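Local structure of pyridoxamine 5-phosphate-dependent dehydrase (Escherichia coli, 3B8X) at residues Val36-Glu40 with Tyr51-Val55; Ile66-Phe70 with Pro96-Leu102; His217-Arg221 with Glu240-Val245. The protein catalyses removal of the C3'-hydroxyl group of GDP-4-keto-6-deoxy-D-mannose in a pyridoxal phosphate-dependent step of the biosynthesis of the O-antigen sugar L-colitose. The protein carries 1 engineered substitution. Residues are numbered along the deposited sequence.

Contact 1: residues Val36-Glu40 with Tyr51-Val55; sequences VKQYE and YAVMV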
loop_
_atom_site.group_PDB
_atom_site.type_symbol
_atom_site.label_atom_id
_atom_site.label_comp_id
_atom_site.label_asym_id
_atom_site.label_seq_id
_atom_site.Cartn_x
_atom_site.Cartn_y
_atom_site.Cartn_z
ATOM N N VAL B 36 4.003 2.375 -16.880
ATOM C CA VAL B 36 4.783 2.087 -15.689
ATOM C C VAL B 36 6.067 1.355 -16.100
ATOM O O VAL B 36 7.148 1.633 -15.605
ATOM C CB VAL B 36 4.001 1.175 -14.693
ATOM C CG1 VAL B 36 4.964 0.599 -13.628
ATOM C CG2 VAL B 36 2.845 1.964 -14.079
ATOM N N LYS B 37 5.920 0.407 -17.013
ATOM C CA LYS B 37 7.049 -0.364 -17.478
ATOM C C LYS B 37 8.084 0.576 -18.078
ATOM O O LYS B 37 9.269 0.465 -17.788
ATOM C CB LYS B 37 6.592 -1.402 -18.516
ATOM C CG LYS B 37 5.811 -2.577 -17.967
ATOM C CD LYS B 37 6.333 -3.891 -18.540
ATOM C CE LYS B 37 5.565 -4.324 -19.783
ATOM N NZ LYS B 37 6.164 -3.809 -21.060
ATOM N N GLN B 38 7.627 1.463 -18.951
ATOM C CA GLN B 38 8.490 2.416 -19.622
ATOM C C GLN B 38 9.178 3.297 -18.572
ATOM O O GLN B 38 10.392 3.576 -18.617
ATOM C CB GLN B 38 7.590 3.307 -20.459
ATOM C CG GLN B 38 8.257 4.057 -21.583
ATOM C CD GLN B 38 7.221 4.728 -22.474
ATOM O OE1 GLN B 38 7.230 5.958 -22.646
ATOM N NE2 GLN B 38 6.285 3.923 -23.009
ATOM N N TYR B 39 8.374 3.813 -17.656
ATOM C CA TYR B 39 8.940 4.641 -16.594
ATOM C C TYR B 39 10.058 3.894 -15.816
ATOM O O TYR B 39 11.087 4.464 -15.447
ATOM C CB TYR B 39 7.810 4.919 -15.605
ATOM C CG TYR B 39 8.246 5.701 -14.408
ATOM C CD1 TYR B 39 8.577 7.038 -14.505
ATOM C CD2 TYR B 39 8.283 5.109 -13.163
ATOM C CE1 TYR B 39 8.955 7.781 -13.370
ATOM C CE2 TYR B 39 8.649 5.836 -12.040
ATOM C CZ TYR B 39 8.955 7.176 -12.137
ATOM O OH TYR B 39 9.287 7.865 -10.986
ATOM N N GLU B 40 9.851 2.621 -15.533
ATOM C CA GLU B 40 10.842 1.886 -14.753
ATOM C C GLU B 40 12.133 1.808 -15.568
ATOM O O GLU B 40 13.243 1.915 -15.039
ATOM C CB GLU B 40 10.311 0.494 -14.400
ATOM C CG GLU B 40 9.164 0.556 -13.328
ATOM C CD GLU B 40 8.360 -0.763 -13.172
ATOM O OE1 GLU B 40 8.467 -1.631 -14.055
ATOM O OE2 GLU B 40 7.631 -0.994 -12.169
ATOM N N TYR B 51 17.860 -2.326 -12.414
ATOM C CA TYR B 51 16.427 -2.478 -12.389
ATOM C C TYR B 51 15.733 -1.417 -11.588
ATOM O O TYR B 51 16.300 -0.867 -10.648
ATOM C CB TYR B 51 16.117 -3.785 -11.681
ATOM C CG TYR B 51 16.788 -4.961 -12.278
ATOM C CD1 TYR B 51 17.854 -5.566 -11.640
ATOM C CD2 TYR B 51 16.305 -5.516 -13.453
ATOM C CE1 TYR B 51 18.465 -6.668 -12.194
ATOM C CE2 TYR B 51 16.876 -6.636 -13.986
ATOM C CZ TYR B 51 17.959 -7.196 -13.351
ATOM O OH TYR B 51 18.526 -8.309 -13.898
ATOM N N ALA B 52 14.452 -1.247 -11.889
ATOM C CA ALA B 52 13.594 -0.323 -11.153
ATOM C C ALA B 52 12.187 -0.929 -11.053
ATOM O O ALA B 52 11.706 -1.551 -12.022
ATOM C CB ALA B 52 13.538 1.034 -11.860
ATOM N N VAL B 53 11.576 -0.824 -9.870
ATOM C CA VAL B 53 10.204 -1.315 -9.647
ATOM C C VAL B 53 9.402 -0.188 -9.034
ATOM O O VAL B 53 9.631 0.151 -7.888
ATOM C CB VAL B 53 10.056 -2.503 -8.695
ATOM C CG1 VAL B 53 8.579 -2.852 -8.566
ATOM C CG2 VAL B 53 10.818 -3.763 -9.184
ATOM N N MET B 54 8.443 0.347 -9.782
ATOM C CA MET B 54 7.566 1.415 -9.295
ATOM C C MET B 54 6.433 0.895 -8.422
ATOM O O MET B 54 5.853 -0.138 -8.720
ATOM C CB MET B 54 6.916 2.133 -10.442
ATOM C CG MET B 54 6.220 3.451 -9.983
ATOM S SD MET B 54 5.321 4.209 -11.376
ATOM C CE MET B 54 4.969 5.889 -10.807
ATOM N N VAL B 55 6.146 1.598 -7.343
ATOM C CA VAL B 55 5.129 1.159 -6.397
ATOM C C VAL B 55 4.278 2.335 -5.993
ATOM O O VAL B 55 4.498 3.471 -6.402
ATOM C CB VAL B 55 5.714 0.463 -5.126
ATOM C CG1 VAL B 55 6.281 -0.919 -5.504
ATOM C CG2 VAL B 55 6.785 1.304 -4.503
HETATM O O HOH W 1 10.686 -3.062 -14.472
#

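Contact 2: residues Ile66-Phe70 with Pro96-Leu102; sequences IAALF and PLQQYGL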
loop_
_atom_site.group_PDB
_atom_site.type_symbol
_atom_site.label_atom_id
_atom_site.label_comp_id
_atom_site.label_asym_id
_atom_site.label_seq_id
_atom_site.Cartn_x
_atom_site.Cartn_y
_atom_site.Cartn_z
ATOM N N ILE B 66 12.344 -4.074 2.573
ATOM C CA ILE B 66 12.549 -4.967 3.738
ATOM C C ILE B 66 11.975 -6.376 3.522
ATOM O O ILE B 66 12.584 -7.404 3.803
ATOM C CB ILE B 66 11.902 -4.340 5.019
ATOM C CG1 ILE B 66 12.512 -2.971 5.262
ATOM C CG2 ILE B 66 12.087 -5.243 6.223
ATOM C CD1 ILE B 66 14.050 -3.011 5.273
ATOM N N ALA B 67 10.743 -6.437 3.066
ATOM C CA ALA B 67 10.116 -7.731 2.862
ATOM C C ALA B 67 10.892 -8.646 1.928
ATOM O O ALA B 67 11.040 -9.855 2.154
ATOM C CB ALA B 67 8.743 -7.510 2.327
ATOM N N ALA B 68 11.318 -8.103 0.802
ATOM C CA ALA B 68 12.031 -8.945 -0.140
ATOM C C ALA B 68 13.194 -9.722 0.468
ATOM O O ALA B 68 13.475 -10.815 0.028
ATOM C CB ALA B 68 12.512 -8.117 -1.294
ATOM N N LEU B 69 13.890 -9.134 1.438
ATOM C CA LEU B 69 15.037 -9.773 2.053
ATOM C C LEU B 69 14.707 -11.045 2.822
ATOM O O LEU B 69 15.582 -11.833 3.152
ATOM C CB LEU B 69 15.781 -8.795 2.957
ATOM C CG LEU B 69 16.322 -7.575 2.217
ATOM C CD1 LEU B 69 16.772 -6.452 3.163
ATOM C CD2 LEU B 69 17.405 -7.985 1.249
ATOM N N PHE B 70 13.425 -11.264 3.066
ATOM C CA PHE B 70 12.996 -12.438 3.799
ATOM C C PHE B 70 12.679 -13.552 2.828
ATOM O O PHE B 70 12.486 -14.700 3.218
ATOM C CB PHE B 70 11.754 -12.110 4.639
ATOM C CG PHE B 70 12.046 -11.269 5.850
ATOM C CD1 PHE B 70 12.436 -9.936 5.709
ATOM C CD2 PHE B 70 11.922 -11.812 7.140
ATOM C CE1 PHE B 70 12.770 -9.182 6.816
ATOM C CE2 PHE B 70 12.286 -11.081 8.261
ATOM C CZ PHE B 70 12.659 -9.742 8.114
ATOM N N PRO B 96 8.381 -0.748 8.631
ATOM C CA PRO B 96 8.563 -2.050 7.975
ATOM C C PRO B 96 9.563 -2.855 8.828
ATOM O O PRO B 96 9.588 -4.064 8.813
ATOM C CB PRO B 96 9.179 -1.691 6.604
ATOM C CG PRO B 96 8.802 -0.240 6.367
ATOM C CD PRO B 96 8.672 0.397 7.744
ATOM N N LEU B 97 10.402 -2.181 9.593
ATOM C CA LEU B 97 11.414 -2.907 10.342
ATOM C C LEU B 97 10.703 -3.664 11.413
ATOM O O LEU B 97 10.909 -4.858 11.608
ATOM C CB LEU B 97 12.457 -1.939 10.915
ATOM C CG LEU B 97 13.193 -1.010 9.938
ATOM C CD1 LEU B 97 14.290 -0.275 10.692
ATOM C CD2 LEU B 97 13.809 -1.797 8.752
ATOM N N GLN B 98 9.787 -2.980 12.076
ATOM C CA GLN B 98 9.038 -3.619 13.155
ATOM C C GLN B 98 8.049 -4.590 12.563
ATOM O O GLN B 98 7.689 -5.555 13.205
ATOM C CB GLN B 98 8.205 -2.566 13.867
ATOM C CG GLN B 98 7.352 -3.084 15.033
ATOM C CD GLN B 98 5.949 -3.534 14.617
ATOM O OE1 GLN B 98 5.446 -3.209 13.539
ATOM N NE2 GLN B 98 5.341 -4.367 15.462
ATOM N N GLN B 99 7.543 -4.270 11.379
ATOM C CA GLN B 99 6.567 -5.105 10.711
ATOM C C GLN B 99 7.153 -6.436 10.306
ATOM O O GLN B 99 6.435 -7.413 10.232
ATOM C CB GLN B 99 5.908 -4.349 9.574
ATOM C CG GLN B 99 5.023 -3.234 10.189
ATOM C CD GLN B 99 4.721 -2.062 9.233
ATOM O OE1 GLN B 99 5.332 -1.939 8.165
ATOM N NE2 GLN B 99 3.704 -1.253 9.581
ATOM N N TYR B 100 8.467 -6.492 10.119
ATOM C CA TYR B 100 9.138 -7.754 9.796
ATOM C C TYR B 100 9.897 -8.356 10.960
ATOM O O TYR B 100 10.720 -9.241 10.769
ATOM C CB TYR B 100 9.997 -7.647 8.549
ATOM C CG TYR B 100 9.081 -7.679 7.342
ATOM C CD1 TYR B 100 8.291 -6.568 7.010
ATOM C CD2 TYR B 100 8.892 -8.869 6.631
ATOM C CE1 TYR B 100 7.360 -6.636 5.972
ATOM C CE2 TYR B 100 7.949 -8.949 5.639
ATOM C CZ TYR B 100 7.186 -7.844 5.315
ATOM O OH TYR B 100 6.336 -7.959 4.241
ATOM N N GLY B 101 9.581 -7.856 12.155
ATOM C CA GLY B 101 10.161 -8.332 13.414
ATOM C C GLY B 101 11.679 -8.253 13.541
ATOM O O GLY B 101 12.294 -9.117 14.153
ATOM N N LEU B 102 12.283 -7.207 12.999
ATOM C CA LEU B 102 13.720 -7.046 13.115
ATOM C C LEU B 102 14.144 -6.358 14.431
ATOM O O LEU B 102 13.350 -5.695 15.098
ATOM C CB LEU B 102 14.275 -6.299 11.910
ATOM C CG LEU B 102 14.108 -7.001 10.565
ATOM C CD1 LEU B 102 14.370 -5.910 9.461
ATOM C CD2 LEU B 102 15.110 -8.129 10.471
#

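Contact 3: residues His217-Arg221 with Glu240-Val245; sequences HGWTR and ESFKFV. With G4M ([(2R,3S,4R,5R)-5-(2-amino-6-oxo-1,6-dihydro-9H-purin-9-yl)-3,4-dihydroxytetrahydrofuran-2-yl]methyl (2R,3S,4S,5S,6R)-3,4-dihydroxy-5-[({3-hydroxy-2-methyl-5-[(phosphonooxy)methyl]pyridin-4-yl}methyl)amino]-6-methyltetrahydro-2H-pyran-2-yl dihydrogen diphosphate), chain G.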
loop_
_atom_site.group_PDB
_atom_site.type_symbol
_atom_site.label_atom_id
_atom_site.label_comp_id
_atom_site.label_asym_id
_atom_site.label_seq_id
_atom_site.Cartn_x
_atom_site.Cartn_y
_atom_site.Cartn_z
ATOM N N HIS B 217 0.018 -8.971 -5.347
ATOM C CA HIS B 217 -0.655 -10.178 -4.900
ATOM C C HIS B 217 0.160 -11.418 -4.638
ATOM O O HIS B 217 -0.421 -12.433 -4.246
ATOM C CB HIS B 217 -1.783 -10.536 -5.880
ATOM C CG HIS B 217 -2.690 -9.392 -6.194
ATOM N ND1 HIS B 217 -3.607 -8.913 -5.277
ATOM C CD2 HIS B 217 -2.854 -8.653 -7.325
ATOM C CE1 HIS B 217 -4.304 -7.938 -5.837
ATOM N NE2 HIS B 217 -3.864 -7.752 -7.074
ATOM N N GLY B 218 1.467 -11.368 -4.859
ATOM C CA GLY B 218 2.309 -12.530 -4.645
ATOM C C GLY B 218 2.118 -13.556 -5.753
ATOM O O GLY B 218 2.434 -14.719 -5.607
ATOM N N TRP B 219 1.579 -13.114 -6.880
ATOM C CA TRP B 219 1.320 -14.005 -7.989
ATOM C C TRP B 219 2.457 -13.984 -9.013
ATOM O O TRP B 219 3.461 -13.280 -8.859
ATOM C CB TRP B 219 -0.043 -13.678 -8.617
ATOM C CG TRP B 219 -0.109 -12.304 -9.365
ATOM C CD1 TRP B 219 0.922 -11.483 -9.769
ATOM C CD2 TRP B 219 -1.315 -11.637 -9.751
ATOM N NE1 TRP B 219 0.413 -10.388 -10.455
ATOM C CE2 TRP B 219 -0.948 -10.487 -10.481
ATOM C CE3 TRP B 219 -2.670 -11.995 -9.683
ATOM C CZ2 TRP B 219 -1.894 -9.642 -11.045
ATOM C CZ3 TRP B 219 -3.600 -11.184 -10.302
ATOM C CH2 TRP B 219 -3.208 -10.006 -10.933
ATOM N N THR B 220 2.338 -14.798 -10.046
ATOM C CA THR B 220 3.431 -14.882 -10.984
ATOM C C THR B 220 3.205 -14.104 -12.263
ATOM O O THR B 220 4.004 -14.163 -13.170
ATOM C CB THR B 220 3.632 -16.328 -11.384
ATOM O OG1 THR B 220 2.432 -16.786 -12.022
ATOM C CG2 THR B 220 3.911 -17.175 -10.122
ATOM N N ARG B 221 2.114 -13.365 -12.338
ATOM C CA ARG B 221 1.798 -12.704 -13.578
ATOM C C ARG B 221 2.855 -11.800 -14.172
ATOM O O ARG B 221 2.920 -11.632 -15.384
ATOM C CB ARG B 221 0.537 -11.878 -13.410
ATOM C CG ARG B 221 -0.669 -12.744 -13.325
ATOM C CD ARG B 221 -1.883 -12.042 -13.893
ATOM N NE ARG B 221 -3.082 -12.753 -13.468
ATOM C CZ ARG B 221 -4.296 -12.226 -13.501
ATOM N NH1 ARG B 221 -4.481 -11.009 -13.986
ATOM N NH2 ARG B 221 -5.320 -12.942 -13.087
ATOM N N GLU B 240 -1.156 -20.463 -14.404
ATOM C CA GLU B 240 -0.462 -19.262 -13.949
ATOM C C GLU B 240 -1.381 -18.049 -13.795
ATOM O O GLU B 240 -0.928 -16.956 -13.467
ATOM C CB GLU B 240 0.648 -18.915 -14.940
ATOM C CG GLU B 240 1.589 -20.067 -15.120
ATOM C CD GLU B 240 2.632 -20.185 -13.978
ATOM O OE1 GLU B 240 2.994 -19.169 -13.352
ATOM O OE2 GLU B 240 3.125 -21.303 -13.689
ATOM N N SER B 241 -2.676 -18.232 -14.007
ATOM C CA SER B 241 -3.627 -17.133 -13.853
ATOM C C SER B 241 -3.516 -16.599 -12.418
ATOM O O SER B 241 -3.118 -15.455 -12.177
ATOM C CB SER B 241 -5.046 -17.682 -14.100
ATOM O OG SER B 241 -6.062 -16.698 -13.977
ATOM N N PHE B 242 -3.872 -17.463 -11.473
ATOM C CA PHE B 242 -3.865 -17.156 -10.047
ATOM C C PHE B 242 -2.982 -18.191 -9.309
ATOM O O PHE B 242 -3.430 -19.069 -8.589
ATOM C CB PHE B 242 -5.303 -17.177 -9.468
ATOM C CG PHE B 242 -6.257 -16.131 -10.023
ATOM C CD1 PHE B 242 -5.833 -14.867 -10.419
ATOM C CD2 PHE B 242 -7.623 -16.395 -10.053
ATOM C CE1 PHE B 242 -6.763 -13.903 -10.872
ATOM C CE2 PHE B 242 -8.558 -15.439 -10.489
ATOM C CZ PHE B 242 -8.130 -14.179 -10.877
ATOM N N LYS B 243 -1.688 -18.094 -9.510
ATOM C CA LYS B 243 -0.743 -18.949 -8.821
ATOM C C LYS B 243 -0.107 -17.977 -7.775
ATOM O O LYS B 243 0.485 -16.949 -8.144
ATOM C CB LYS B 243 0.269 -19.365 -9.893
ATOM C CG LYS B 243 1.404 -20.262 -9.440
ATOM C CD LYS B 243 1.558 -21.409 -10.462
ATOM C CE LYS B 243 2.981 -21.913 -10.660
ATOM N NZ LYS B 243 3.008 -22.881 -11.814
ATOM N N PHE B 244 -0.205 -18.303 -6.488
ATOM C CA PHE B 244 0.291 -17.435 -5.417
ATOM C C PHE B 244 1.510 -18.031 -4.720
ATOM O O PHE B 244 1.413 -19.098 -4.124
ATOM C CB PHE B 244 -0.866 -17.236 -4.443
ATOM C CG PHE B 244 -1.983 -16.443 -5.029
ATOM C CD1 PHE B 244 -3.261 -16.978 -5.149
ATOM C CD2 PHE B 244 -1.750 -15.160 -5.502
ATOM C CE1 PHE B 244 -4.330 -16.225 -5.651
ATOM C CE2 PHE B 244 -2.823 -14.398 -6.042
ATOM C CZ PHE B 244 -4.111 -14.943 -6.114
ATOM N N VAL B 245 2.640 -17.328 -4.762
ATOM C CA VAL B 245 3.933 -17.858 -4.284
ATOM C C VAL B 245 4.782 -17.198 -3.213
ATOM O O VAL B 245 5.702 -17.838 -2.685
ATOM C CB VAL B 245 4.853 -18.194 -5.502
ATOM C CG1 VAL B 245 4.087 -19.109 -6.463
ATOM C CG2 VAL B 245 5.264 -16.912 -6.284
HETATM O OP3 G4M G . -7.599 -6.431 -6.216
HETATM P PL G4M G . -7.735 -5.621 -4.842
HETATM O OP1 G4M G . -6.327 -5.339 -4.197
HETATM O OP2 G4M G . -8.548 -4.248 -5.012
HETATM O OP4 G4M G . -8.652 -6.435 -3.803
HETATM C C5B G4M G . -7.990 -7.589 -3.324
HETATM C C5L G4M G . -9.015 -8.674 -2.984
HETATM C C6L G4M G . -9.227 -9.053 -1.663
HETATM N N1L G4M G . -10.095 -10.013 -1.311
HETATM C C2L G4M G . -10.715 -10.741 -2.220
HETATM C C2A G4M G . -11.604 -11.878 -1.726
HETATM C C3L G4M G . -10.550 -10.450 -3.594
HETATM O O3L G4M G . -11.168 -11.196 -4.542
HETATM C C4L G4M G . -9.684 -9.390 -3.986
HETATM C C4A G4M G . -9.442 -9.114 -5.338
HETATM N N4A G4M G . -10.065 -9.823 -6.273
HETATM C C4G G4M G . -9.967 -9.473 -7.610
HETATM C C5G G4M G . -9.874 -10.710 -8.508
HETATM C C6G G4M G . -11.063 -11.625 -8.213
HETATM O O5G G4M G . -9.963 -10.270 -9.864
HETATM C C3G G4M G . -8.780 -8.537 -7.888
HETATM O O3G G4M G . -9.290 -7.242 -8.254
HETATM C C2G G4M G . -7.889 -9.133 -9.007
HETATM O O2G G4M G . -6.887 -8.180 -9.417
HETATM C C1G G4M G . -8.724 -9.626 -10.225
HETATM O O1G G4M G . -7.955 -10.562 -11.001
HETATM P P2 G4M G . -8.267 -10.089 -12.491
HETATM O O3P G4M G . -9.850 -10.056 -12.795
HETATM O O4P G4M G . -7.603 -11.181 -13.455
HETATM O OPP G4M G . -7.640 -8.609 -12.678
HETATM P P G4M G . -7.180 -8.405 -14.219
HETATM O O1P G4M G . -6.901 -9.776 -15.022
HETATM O O2P G4M G . -5.800 -7.576 -14.168
HETATM O "O5'" G4M G . -8.258 -7.483 -15.023
HETATM C "C5'" G4M G . -9.482 -8.182 -15.243
HETATM C "C4'" G4M G . -9.969 -7.944 -16.679
HETATM O "O4'" G4M G . -10.264 -6.537 -16.920
HETATM C "C3'" G4M G . -8.867 -8.352 -17.703
HETATM O "O3'" G4M G . -9.433 -8.914 -18.890
HETATM C "C2'" G4M G . -8.139 -7.018 -17.978
HETATM O "O2'" G4M G . -7.665 -6.965 -19.332
HETATM C "C1'" G4M G . -9.268 -5.991 -17.808
HETATM N N9 G4M G . -8.736 -4.733 -17.288
HETATM C C8 G4M G . -8.122 -4.557 -16.081
HETATM N N7 G4M G . -7.794 -3.294 -15.970
HETATM C C4 G4M G . -8.786 -3.548 -17.941
HETATM C C5 G4M G . -8.186 -2.618 -17.089
HETATM C C6 G4M G . -8.124 -1.270 -17.517
HETATM O O6 G4M G . -7.646 -0.404 -16.816
HETATM N N3 G4M G . -9.267 -3.166 -19.115
HETATM C C2 G4M G . -9.194 -1.916 -19.503
HETATM N N1 G4M G . -8.635 -0.957 -18.721
HETATM N N2 G4M G . -9.712 -1.562 -20.719
HETATM O O HOH W 2 -0.420 -15.435 -11.184
#

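Contact 1: residues Val36-Glu40 with Tyr51-Val55
Met54, Glu40 and Ala52 carry most of this contact, in which helix residues Val36-Glu40 pass strand Tyr51-Val55 at an axis distance of 8.0 Å and an angle of 136°. Start at the Glu40 carboxylate, which reaches the strand backbone: Met54 N donates to Glu40 OE2 over 2.9 Å, and a water bridges Glu40 OE1 (2.7 Å) to Ala52 O (3.1 Å), donating to both. Glu40 OE2 also forms a salt bridge with Arg215, so its charge is balanced. Ala52 is small enough for the helix to come close, its CB lying 3.3 Å from Glu40 O. The Met54 side chain runs to the helix, its CB 4.0 Å from Val36 CG1 and its SD 3.6 Å from Tyr39 CD2, an oblique Met-aromatic contact. Val53 turns to the other side, toward helix 205-214, and its backbone pairs with Ile200. Helix 34-47 thus flanks strand 51-55, one of the two edge strands, within this chain, of the mixed sheet in this aspartate aminotransferase-type fold.

Contact 2: residues Ile66-Phe70 with Pro96-Leu102
Two projections interlock here, Ile66 from one segment and Tyr100 from the other. Ile66 points into a hollow walled by Pro96, Leu97, Tyr100 and Leu102. Its CG1 lies 3.8 Å from Pro96 CB and its CD1 3.7 Å from Leu97 CD2, while its CG2 meets Tyr100 CB at 3.9 Å and Leu102 CD1 at 4.0 Å. The reverse bump is the Tyr100 ring, which slides in where Ala67 leaves room: Ala67 CA sits over the ring face, 4.0 Å from its centroid in a CH-pi contact, and Ala67 CB is 3.1 Å from Tyr100 OH. Phe70 takes the edge of the same ring against its own face, centroids 5.1 Å apart and planes at 52°, and Phe70 CZ also packs 3.4 Å from Tyr100 CB and 3.8 Å from Leu102 CD2. What brings Leu102 round to face Ile66 and Phe70 is a Schellman motif at the end of the helix. Gly101, at positive phi, is its C-prime residue, with Leu102 N bonded to Leu97 O at 3.1 Å and Gly101 N to Gln98 O at 3.2 Å. The Tyr100 hydroxyl has a hydrogen-bond partner beyond the packing, Tyr249 OH. Around this junction, Leu97 and Leu102 reach strand 82-86, Ala68 and Leu69 lean on helix 205-214, and Gln99 bonds to Gly248 of the second subunit. Helix 91-99 is the connection of a beta-alpha-beta crossover between parallel strands 82-86 and 103-107, and helix 58-68 packs beside its end.

Contact 3: residues His217-Arg221 with Glu240-Val245
Follow the polar groups along the loop 217-221 and the segment 240-245, which leaves the end of helix 237-241, and many of them find a partner. Gly218 O accepts a straight bond from Val245 N at 2.8 Å. Two residues on, Thr220 N has a water at 3.1 Å and a weak bond to Lys243 O at 3.4 Å; the same water donates to Glu240 O at 2.8 Å. The Thr220 hydroxyl donates, OG1 to Glu240 OE1, over 2.8 Å. The other carboxylate oxygen, Glu240 OE2, forms a very short 2.5 Å salt bridge with Lys243 NZ and also accepts from Ser234 N. His217 O turns outward to Ser91 OG of the second subunit. Arg221 spans protein and ligand: NE donates to Ser241 O at 3.0 Å, while NH1 lies 2.9 Å from O1P and 3.2 Å from O4P of G4M, hydrogen-bonding to both phosphates of the diphosphate. NH2 reaches O4P as well, though its position is less certain. Phe242 lies beside the sugar-phosphate link, CE1 3.5 Å from G4M O1G. With its NE tied to a backbone carbonyl, Arg221 presents its guanidinium to the nucleotide-sugar diphosphate, consistent with a role in charge neutralisation.

In the fold
Contacts 1 and 2 belong to the buried packing around the large mixed sheet and are joined directly in sequence, since strand 51-55 leads into helix 58-68. Helix 205-214 lies against both, meeting Val53 in one and Ala68 and Leu69 in the other, and the chain then runs on into residues 217-221 of contact 3. That third contact sits farther out, about 29 Å between its centre and that of the chain, and owes part of its burial to the second subunit, which contact 2 also touches and contact 1 does not. Chemistry follows place: a buried, Arg215-paired carboxylate beside apolar packing in contact 1, apolar interlock in contact 2, and polar, ligand-binding links in contact 3.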